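Local atomic coordinates of TetR/AcrR family transcriptional regulator (Bradyrhizobium diazoefficiens, PDB entry 6G8G), a protein that probably represses transcription by binding operator DNA as a TetR-family dimer, and responds to flavonoids such as genistein, which it binds in its ligand pocket. Residues F69-L80 / K112-I120; F171-L179 / E198-F206. All blocks are in the same frame, centred on the assembly; numbering follows the deposited sequence.

How the interactions relate
Interaction 1 comes first along the chain and closes before interaction 2 opens. Their centres lie about 25 Å apart, and their nearest atoms, about 9 Å apart, do not touch. They share no helix. Interaction 1 packs helix 65-82 against helix 114-121. Interaction 2 joins helices 164-176 and 192-210. The side chains of Asp113 in interaction 1 and Leu179 in interaction 2 lie about 6 Å and 8 Å from bound genistein. Both contacts touch the second subunit. In TetR-family regulators, ligand binding is typically relayed through the helix after the helix-turn-helix, here 65-82. Interaction 1 would then probably lie on that route, and interaction 2 near the dimer interface.

Interaction 1: residues F69-L80 / K112-I120; sequences FASLIVAECESL and KDVAFVRII
Phe116 is a knob in a hole on helix 65-82 formed by Phe69, Leu72, Ile73 and Glu76. CE1 of Phe116 comes 3.6 Å from CG1 of Ile73, while CZ of Phe116 lies 3.7 Å from the backbone O of Leu72. CG of Glu76 lies at the edge of the Phe116 ring, nearest CE2, with CB of Glu76 close by. Phe69 meets Phe116 rim to rim. The planes are turned by just 14°, but the centroids are 6.0 Å apart and neither ring lies over the other. The CG of Phe69 stands anti to the backbone N (chi1 -165°), and CZ of the ring reaches CG2 of Ile119 at 3.7 Å. CD1 of Ile73 lies over one face of Phe69. In the TetR fold this contact joins helix 65-82, which follows the helix-turn-helix region, to helix 114-121 of the ligand-binding domain. Trp31 of helix 23-37 meets the Phe116 ring, and Phe34 of that helix meets Phe69 edge-to-face. Replacing Phe116 by alanine would take the knob out of its hole and is likely to leave a gap beside Phe69, Leu72, Ile73 and Glu76. Toward the C-terminal end of 69-80, Leu80 spreads its two methyls. CD2 of Leu80 packs on CB of Lys112 at 3.9 Å, and CD1 of Leu80 lies 3.5 Å from OD1 of Asp113.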
loop_
_atom_site.group_PDB
_atom_site.type_symbol
_atom_site.label_atom_id
_atom_site.label_comp_id
_atom_site.label_asym_id
_atom_site.label_seq_id
_atom_site.Cartn_x
_atom_site.Cartn_y
_atom_site.Cartn_z
ATOM N N PHE A 69 -2.852 19.493 -13.856
ATOM C CA PHE A 69 -2.674 18.178 -13.261
ATOM C C PHE A 69 -3.981 17.601 -12.703
ATOM O O PHE A 69 -4.242 16.388 -12.780
ATOM C CB PHE A 69 -1.633 18.241 -12.159
ATOM C CG PHE A 69 -1.114 16.896 -11.735
ATOM C CD1 PHE A 69 -1.011 15.863 -12.634
ATOM C CD2 PHE A 69 -0.697 16.679 -10.449
ATOM C CE1 PHE A 69 -0.550 14.630 -12.246
ATOM C CE2 PHE A 69 -0.240 15.453 -10.050
ATOM C CZ PHE A 69 -0.164 14.426 -10.953
ATOM N N ALA A 70 -4.815 18.481 -12.169
ATOM C CA ALA A 70 -6.132 18.085 -11.750
ATOM C C ALA A 70 -6.942 17.506 -12.904
ATOM O O ALA A 70 -7.620 16.479 -12.734
ATOM C CB ALA A 70 -6.854 19.250 -11.122
ATOM N N SER A 71 -6.876 18.106 -14.085
ATOM C CA SER A 71 -7.563 17.507 -15.258
ATOM C C SER A 71 -7.023 16.130 -15.600
ATOM O O SER A 71 -7.769 15.243 -15.993
ATOM C CB SER A 71 -7.407 18.384 -16.486
ATOM O OG SER A 71 -8.273 19.490 -16.445
ATOM N N LEU A 72 -5.714 15.968 -15.485
ATOM C CA LEU A 72 -5.105 14.687 -15.794
ATOM C C LEU A 72 -5.587 13.642 -14.834
ATOM O O LEU A 72 -5.979 12.547 -15.236
ATOM C CB LEU A 72 -3.616 14.761 -15.665
ATOM C CG LEU A 72 -2.952 15.277 -16.957
ATOM C CD1 LEU A 72 -1.551 15.836 -16.759
ATOM C CD2 LEU A 72 -2.918 14.157 -17.994
ATOM N N ILE A 73 -5.572 14.005 -13.552
ATOM C CA ILE A 73 -6.087 13.127 -12.525
ATOM C C ILE A 73 -7.527 12.731 -12.750
ATOM O O ILE A 73 -7.837 11.551 -12.764
ATOM C CB ILE A 73 -5.995 13.765 -11.150
ATOM C CG1 ILE A 73 -4.556 13.762 -10.698
ATOM C CG2 ILE A 73 -6.816 13.000 -10.129
ATOM C CD1 ILE A 73 -4.315 14.640 -9.494
ATOM N N VAL A 74 -8.412 13.698 -12.902
ATOM C CA VAL A 74 -9.807 13.356 -13.060
ATOM C C VAL A 74 -10.016 12.472 -14.275
ATOM O O VAL A 74 -10.815 11.558 -14.245
ATOM C CB VAL A 74 -10.639 14.633 -13.163
ATOM C CG1 VAL A 74 -12.060 14.372 -13.627
ATOM C CG2 VAL A 74 -10.619 15.360 -11.826
ATOM N N ALA A 75 -9.280 12.734 -15.340
ATOM C CA ALA A 75 -9.441 11.975 -16.573
ATOM C C ALA A 75 -9.010 10.526 -16.394
ATOM O O ALA A 75 -9.723 9.609 -16.797
ATOM C CB ALA A 75 -8.645 12.628 -17.695
ATOM N N GLU A 76 -7.851 10.313 -15.801
ATOM C CA GLU A 76 -7.377 8.947 -15.605
ATOM C C GLU A 76 -8.175 8.161 -14.596
ATOM O O GLU A 76 -8.465 6.985 -14.812
ATOM C CB GLU A 76 -5.914 8.918 -15.219
ATOM C CG GLU A 76 -4.978 8.814 -16.435
ATOM C CD GLU A 76 -4.979 7.421 -17.129
ATOM O OE1 GLU A 76 -4.796 7.379 -18.365
ATOM O OE2 GLU A 76 -5.131 6.357 -16.454
ATOM N N CYS A 77 -8.598 8.808 -13.532
ATOM C CA CYS A 77 -9.483 8.148 -12.601
ATOM C C CYS A 77 -10.845 7.801 -13.197
ATOM O O CYS A 77 -11.319 6.704 -12.936
ATOM C CB CYS A 77 -9.625 8.957 -11.322
ATOM S SG CYS A 77 -8.101 9.006 -10.347
ATOM N N GLU A 78 -11.495 8.682 -13.991
ATOM C CA GLU A 78 -12.809 8.323 -14.596
ATOM C C GLU A 78 -12.627 7.095 -15.456
ATOM O O GLU A 78 -13.505 6.240 -15.527
ATOM C CB GLU A 78 -13.489 9.416 -15.441
ATOM C CG GLU A 78 -13.469 10.836 -14.824
ATOM C CD GLU A 78 -14.759 11.687 -14.995
ATOM O OE1 GLU A 78 -15.003 12.143 -16.135
ATOM O OE2 GLU A 78 -15.469 12.015 -13.991
ATOM N N SER A 79 -11.491 7.016 -16.120
ATOM C CA SER A 79 -11.204 5.940 -17.064
ATOM C C SER A 79 -11.070 4.588 -16.369
ATOM O O SER A 79 -11.752 3.632 -16.735
ATOM C CB SER A 79 -9.913 6.275 -17.811
ATOM O OG SER A 79 -9.684 5.356 -18.858
ATOM N N LEU A 80 -10.234 4.538 -15.329
ATOM C CA LEU A 80 -10.103 3.327 -14.458
ATOM C C LEU A 80 -11.433 2.882 -13.862
ATOM O O LEU A 80 -11.737 1.698 -13.813
ATOM C CB LEU A 80 -9.042 3.536 -13.362
ATOM C CG LEU A 80 -7.630 3.641 -13.976
ATOM C CD1 LEU A 80 -6.609 4.302 -13.026
ATOM C CD2 LEU A 80 -7.152 2.267 -14.445
ATOM N N LYS A 112 -1.511 0.028 -13.154
ATOM C CA LYS A 112 -2.161 1.138 -13.825
ATOM C C LYS A 112 -2.256 2.422 -12.961
ATOM O O LYS A 112 -2.617 3.442 -13.485
ATOM C CB LYS A 112 -3.556 0.698 -14.314
ATOM C CG LYS A 112 -3.571 -0.538 -15.233
ATOM C CD LYS A 112 -4.826 -0.573 -16.109
ATOM C CE LYS A 112 -5.221 -1.963 -16.656
ATOM N NZ LYS A 112 -4.367 -2.594 -17.716
ATOM N N ASP A 113 -1.896 2.371 -11.676
ATOM C CA ASP A 113 -2.057 3.479 -10.718
ATOM C C ASP A 113 -0.680 4.104 -10.462
ATOM O O ASP A 113 -0.557 5.212 -9.908
ATOM C CB ASP A 113 -2.696 2.960 -9.396
ATOM C CG ASP A 113 -4.192 3.322 -9.260
ATOM O OD1 ASP A 113 -4.744 4.149 -10.034
ATOM O OD2 ASP A 113 -4.818 2.793 -8.321
ATOM N N VAL A 114 0.366 3.426 -10.924
ATOM C CA VAL A 114 1.685 3.576 -10.309
ATOM C C VAL A 114 2.415 4.872 -10.668
ATOM O O VAL A 114 2.947 5.550 -9.779
ATOM C CB VAL A 114 2.577 2.371 -10.610
ATOM C CG1 VAL A 114 3.980 2.575 -10.068
ATOM C CG2 VAL A 114 1.966 1.122 -10.009
ATOM N N ALA A 115 2.394 5.236 -11.946
ATOM C CA ALA A 115 2.946 6.502 -12.379
ATOM C C ALA A 115 2.348 7.674 -11.604
ATOM O O ALA A 115 3.079 8.546 -11.099
ATOM C CB ALA A 115 2.692 6.679 -13.848
ATOM N N PHE A 116 1.019 7.709 -11.497
ATOM C CA PHE A 116 0.353 8.796 -10.753
ATOM C C PHE A 116 0.790 8.876 -9.330
ATOM O O PHE A 116 1.064 9.963 -8.790
ATOM C CB PHE A 116 -1.159 8.641 -10.752
ATOM C CG PHE A 116 -1.821 9.408 -11.837
ATOM C CD1 PHE A 116 -1.969 10.782 -11.719
ATOM C CD2 PHE A 116 -2.254 8.784 -12.973
ATOM C CE1 PHE A 116 -2.534 11.518 -12.695
ATOM C CE2 PHE A 116 -2.842 9.522 -13.961
ATOM C CZ PHE A 116 -2.982 10.895 -13.821
ATOM N N VAL A 117 0.836 7.717 -8.707
ATOM C CA VAL A 117 1.177 7.688 -7.311
ATOM C C VAL A 117 2.628 8.119 -7.145
ATOM O O VAL A 117 2.996 8.785 -6.167
ATOM C CB VAL A 117 0.959 6.288 -6.734
ATOM C CG1 VAL A 117 1.523 6.191 -5.324
ATOM C CG2 VAL A 117 -0.523 5.943 -6.765
ATOM N N ARG A 118 3.461 7.723 -8.096
ATOM C CA ARG A 118 4.841 8.090 -8.024
ATOM C C ARG A 118 4.951 9.596 -8.072
ATOM O O ARG A 118 5.616 10.198 -7.255
ATOM C CB ARG A 118 5.624 7.499 -9.173
ATOM C CG ARG A 118 6.973 7.102 -8.702
ATOM C CD ARG A 118 7.740 6.584 -9.890
ATOM N NE ARG A 118 7.839 5.131 -9.748
ATOM C CZ ARG A 118 7.439 4.221 -10.638
ATOM N NH1 ARG A 118 6.938 4.590 -11.833
ATOM N NH2 ARG A 118 7.601 2.926 -10.328
ATOM N N ILE A 119 4.293 10.189 -9.052
ATOM C CA ILE A 119 4.351 11.620 -9.236
ATOM C C ILE A 119 3.867 12.379 -8.018
ATOM O O ILE A 119 4.529 13.321 -7.606
ATOM C CB ILE A 119 3.536 12.062 -10.443
ATOM C CG1 ILE A 119 4.228 11.604 -11.714
ATOM C CG2 ILE A 119 3.418 13.575 -10.472
ATOM C CD1 ILE A 119 3.330 11.667 -12.933
ATOM N N ILE A 120 2.754 11.955 -7.425
ATOM C CA ILE A 120 2.245 12.624 -6.243
ATOM C C ILE A 120 3.124 12.402 -4.982
ATOM O O ILE A 120 3.385 13.341 -4.198
ATOM C CB ILE A 120 0.820 12.189 -5.957
ATOM C CG1 ILE A 120 -0.058 12.670 -7.084
ATOM C CG2 ILE A 120 0.344 12.803 -4.641
ATOM C CD1 ILE A 120 -1.339 11.880 -7.230
#

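Interaction 2: residues F171-L179 / E198-F206; sequences FLSLVRGEL and EIEAGLKFF
The Phe171 ring turns its edge toward one face of Phe206 in a T-shaped pair, with planes at 78° and centroids 5.2 Å apart. CD1 of Phe171 lies over that face, 3.7 Å from CG of Phe206. CB of Phe171 sits over the same face, in a CH-pi contact 4.1 Å from the Phe206 centroid. With CG anti to the backbone N (chi1 177°), the Phe171 ring also brings its edge to CD1 of Leu203. One of its faces carries CG2 of Val175. CD1 of Leu174 meets the edge of the Phe206 ring and reaches CD1 of Phe205 at 3.9 Å. The axes of 171-176 and 198-206 approach to 8.0 Å, at 145° between their directions. Gly202 has no side chain, consistent with its CA lying 4.6 Å from CA of Val175; a CB there would probably run into CG2 of Val175. Helices 164-176 and 192-210 take part in the dimer interface, consistent with the four-helix bundle of TetR-family dimers. Phe205 packs on Gln170 of the second subunit, and Glu178 OE2 hydrogen-bonds to Tyr135 OH of that subunit. In the type II' turn from Arg176 to Leu179, the Leu179 methyls rest against Glu198.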
loop_
_atom_site.group_PDB
_atom_site.type_symbol
_atom_site.label_atom_id
_atom_site.label_comp_id
_atom_site.label_asym_id
_atom_site.label_seq_id
_atom_site.Cartn_x
_atom_site.Cartn_y
_atom_site.Cartn_z
ATOM N N PHE A 171 -13.844 -5.531 2.427
ATOM C CA PHE A 171 -13.769 -6.482 1.312
ATOM C C PHE A 171 -12.525 -6.258 0.467
ATOM O O PHE A 171 -11.809 -7.186 0.143
ATOM C CB PHE A 171 -15.012 -6.379 0.429
ATOM C CG PHE A 171 -14.968 -7.266 -0.756
ATOM C CD1 PHE A 171 -15.301 -8.597 -0.639
ATOM C CD2 PHE A 171 -14.615 -6.781 -1.984
ATOM C CE1 PHE A 171 -15.271 -9.426 -1.737
ATOM C CE2 PHE A 171 -14.592 -7.607 -3.097
ATOM C CZ PHE A 171 -14.915 -8.927 -2.974
ATOM N N LEU A 172 -12.266 -5.006 0.146
ATOM C CA LEU A 172 -11.148 -4.666 -0.695
ATOM C C LEU A 172 -9.820 -4.861 0.023
ATOM O O LEU A 172 -8.892 -5.423 -0.547
ATOM C CB LEU A 172 -11.292 -3.248 -1.213
ATOM C CG LEU A 172 -12.528 -3.018 -2.100
ATOM C CD1 LEU A 172 -12.823 -1.537 -2.263
ATOM C CD2 LEU A 172 -12.336 -3.656 -3.466
ATOM N N SER A 173 -9.730 -4.481 1.283
ATOM C CA SER A 173 -8.530 -4.813 2.053
ATOM C C SER A 173 -8.259 -6.324 2.095
ATOM O O SER A 173 -7.126 -6.725 1.972
ATOM C CB SER A 173 -8.634 -4.284 3.456
ATOM O OG SER A 173 -8.822 -2.885 3.381
ATOM N N LEU A 174 -9.292 -7.148 2.211
ATOM C CA LEU A 174 -9.078 -8.579 2.246
ATOM C C LEU A 174 -8.530 -9.125 0.943
ATOM O O LEU A 174 -7.592 -9.892 0.928
ATOM C CB LEU A 174 -10.357 -9.310 2.566
ATOM C CG LEU A 174 -10.763 -9.091 4.009
ATOM C CD1 LEU A 174 -12.196 -9.518 4.219
ATOM C CD2 LEU A 174 -9.828 -9.859 4.938
ATOM N N VAL A 175 -9.121 -8.706 -0.150
ATOM C CA VAL A 175 -8.840 -9.243 -1.461
ATOM C C VAL A 175 -7.490 -8.746 -1.925
ATOM O O VAL A 175 -6.725 -9.448 -2.577
ATOM C CB VAL A 175 -9.972 -8.798 -2.394
ATOM C CG1 VAL A 175 -9.464 -8.414 -3.762
ATOM C CG2 VAL A 175 -10.989 -9.902 -2.503
ATOM N N ARG A 176 -7.227 -7.493 -1.607
ATOM C CA ARG A 176 -5.980 -6.838 -1.982
ATOM C C ARG A 176 -4.858 -7.413 -1.151
ATOM O O ARG A 176 -3.787 -7.661 -1.636
ATOM C CB ARG A 176 -6.151 -5.341 -1.676
ATOM C CG ARG A 176 -5.004 -4.453 -2.027
ATOM C CD ARG A 176 -5.422 -3.011 -1.899
ATOM N NE ARG A 176 -5.567 -2.613 -0.513
ATOM C CZ ARG A 176 -6.656 -2.084 0.027
ATOM N NH1 ARG A 176 -7.743 -1.885 -0.688
ATOM N NH2 ARG A 176 -6.655 -1.743 1.295
ATOM N N GLY A 177 -5.137 -7.593 0.128
ATOM C CA GLY A 177 -4.184 -8.061 1.102
ATOM C C GLY A 177 -2.837 -7.413 0.984
ATOM O O GLY A 177 -2.667 -6.223 1.188
ATOM N N GLU A 178 -1.909 -8.241 0.570
ATOM C CA GLU A 178 -0.509 -7.986 0.631
ATOM C C GLU A 178 0.044 -7.706 -0.770
ATOM O O GLU A 178 1.234 -7.461 -0.925
ATOM C CB GLU A 178 0.105 -9.291 1.072
ATOM C CG GLU A 178 1.074 -9.237 2.199
ATOM C CD GLU A 178 1.811 -10.573 2.309
ATOM O OE1 GLU A 178 1.464 -11.563 1.584
ATOM O OE2 GLU A 178 2.754 -10.604 3.131
ATOM N N LEU A 179 -0.788 -7.841 -1.810
ATOM C CA LEU A 179 -0.272 -7.915 -3.150
ATOM C C LEU A 179 0.330 -6.622 -3.579
ATOM O O LEU A 179 1.325 -6.631 -4.269
ATOM C CB LEU A 179 -1.320 -8.375 -4.162
ATOM C CG LEU A 179 -1.961 -9.710 -3.784
ATOM C CD1 LEU A 179 -3.315 -9.834 -4.457
ATOM C CD2 LEU A 179 -1.066 -10.884 -4.201
ATOM N N GLU A 198 -6.426 -15.846 -4.609
ATOM C CA GLU A 198 -6.394 -14.618 -3.795
ATOM C C GLU A 198 -7.785 -14.096 -3.529
ATOM O O GLU A 198 -8.144 -13.733 -2.392
ATOM C CB GLU A 198 -5.581 -13.522 -4.475
ATOM C CG GLU A 198 -4.089 -13.849 -4.598
ATOM C CD GLU A 198 -3.397 -14.111 -3.262
ATOM O OE1 GLU A 198 -3.655 -13.357 -2.328
ATOM O OE2 GLU A 198 -2.587 -15.059 -3.150
ATOM N N ILE A 199 -8.588 -14.120 -4.574
ATOM C CA ILE A 199 -9.951 -13.638 -4.492
ATOM C C ILE A 199 -10.807 -14.564 -3.680
ATOM O O ILE A 199 -11.587 -14.105 -2.878
ATOM C CB ILE A 199 -10.570 -13.552 -5.886
ATOM C CG1 ILE A 199 -9.914 -12.429 -6.663
ATOM C CG2 ILE A 199 -12.060 -13.302 -5.792
ATOM C CD1 ILE A 199 -10.291 -12.436 -8.122
ATOM N N GLU A 200 -10.669 -15.860 -3.910
ATOM C CA GLU A 200 -11.522 -16.821 -3.265
ATOM C C GLU A 200 -11.279 -16.762 -1.760
ATOM O O GLU A 200 -12.221 -16.846 -0.970
ATOM C CB GLU A 200 -11.308 -18.224 -3.834
ATOM C CG GLU A 200 -12.285 -19.258 -3.298
ATOM C CD GLU A 200 -13.745 -18.802 -3.392
ATOM O OE1 GLU A 200 -14.154 -18.353 -4.505
ATOM O OE2 GLU A 200 -14.460 -18.892 -2.352
ATOM N N ALA A 201 -10.019 -16.595 -1.357
ATOM C CA ALA A 201 -9.674 -16.515 0.057
ATOM C C ALA A 201 -10.313 -15.299 0.738
ATOM O O ALA A 201 -10.869 -15.421 1.830
ATOM C CB ALA A 201 -8.165 -16.482 0.224
ATOM N N GLY A 202 -10.221 -14.145 0.073
ATOM C CA GLY A 202 -10.778 -12.890 0.584
ATOM C C GLY A 202 -12.293 -12.881 0.669
ATOM O O GLY A 202 -12.888 -12.438 1.654
ATOM N N LEU A 203 -12.910 -13.445 -0.353
ATOM C CA LEU A 203 -14.342 -13.537 -0.425
ATOM C C LEU A 203 -14.882 -14.506 0.589
ATOM O O LEU A 203 -15.880 -14.244 1.222
ATOM C CB LEU A 203 -14.710 -14.028 -1.807
ATOM C CG LEU A 203 -16.163 -14.341 -2.041
ATOM C CD1 LEU A 203 -16.994 -13.101 -1.769
ATOM C CD2 LEU A 203 -16.362 -14.816 -3.471
ATOM N N LYS A 204 -14.240 -15.665 0.709
ATOM C CA LYS A 204 -14.698 -16.693 1.629
ATOM C C LYS A 204 -14.792 -16.061 2.999
ATOM O O LYS A 204 -15.756 -16.258 3.733
ATOM C CB LYS A 204 -13.717 -17.862 1.653
ATOM C CG LYS A 204 -14.364 -19.212 1.869
ATOM C CD LYS A 204 -13.420 -20.387 1.634
ATOM C CE LYS A 204 -13.681 -20.869 0.201
ATOM N NZ LYS A 204 -12.924 -22.069 -0.225
ATOM N N PHE A 205 -13.787 -15.276 3.332
ATOM C CA PHE A 205 -13.683 -14.676 4.647
ATOM C C PHE A 205 -14.716 -13.583 4.837
ATOM O O PHE A 205 -15.374 -13.487 5.866
ATOM C CB PHE A 205 -12.283 -14.096 4.808
ATOM C CG PHE A 205 -11.946 -13.688 6.216
ATOM C CD1 PHE A 205 -12.327 -12.469 6.710
ATOM C CD2 PHE A 205 -11.219 -14.538 7.038
ATOM C CE1 PHE A 205 -12.009 -12.105 8.006
ATOM C CE2 PHE A 205 -10.883 -14.175 8.334
ATOM C CZ PHE A 205 -11.276 -12.956 8.817
ATOM N N PHE A 206 -14.822 -12.721 3.839
ATOM C CA PHE A 206 -15.807 -11.670 3.860
ATOM C C PHE A 206 -17.200 -12.221 4.094
ATOM O O PHE A 206 -17.986 -11.644 4.859
ATOM C CB PHE A 206 -15.801 -10.951 2.545
ATOM C CG PHE A 206 -16.746 -9.816 2.501
ATOM C CD1 PHE A 206 -16.474 -8.668 3.189
ATOM C CD2 PHE A 206 -17.914 -9.913 1.807
ATOM C CE1 PHE A 206 -17.339 -7.619 3.174
ATOM C CE2 PHE A 206 -18.797 -8.861 1.795
ATOM C CZ PHE A 206 -18.505 -7.710 2.479
#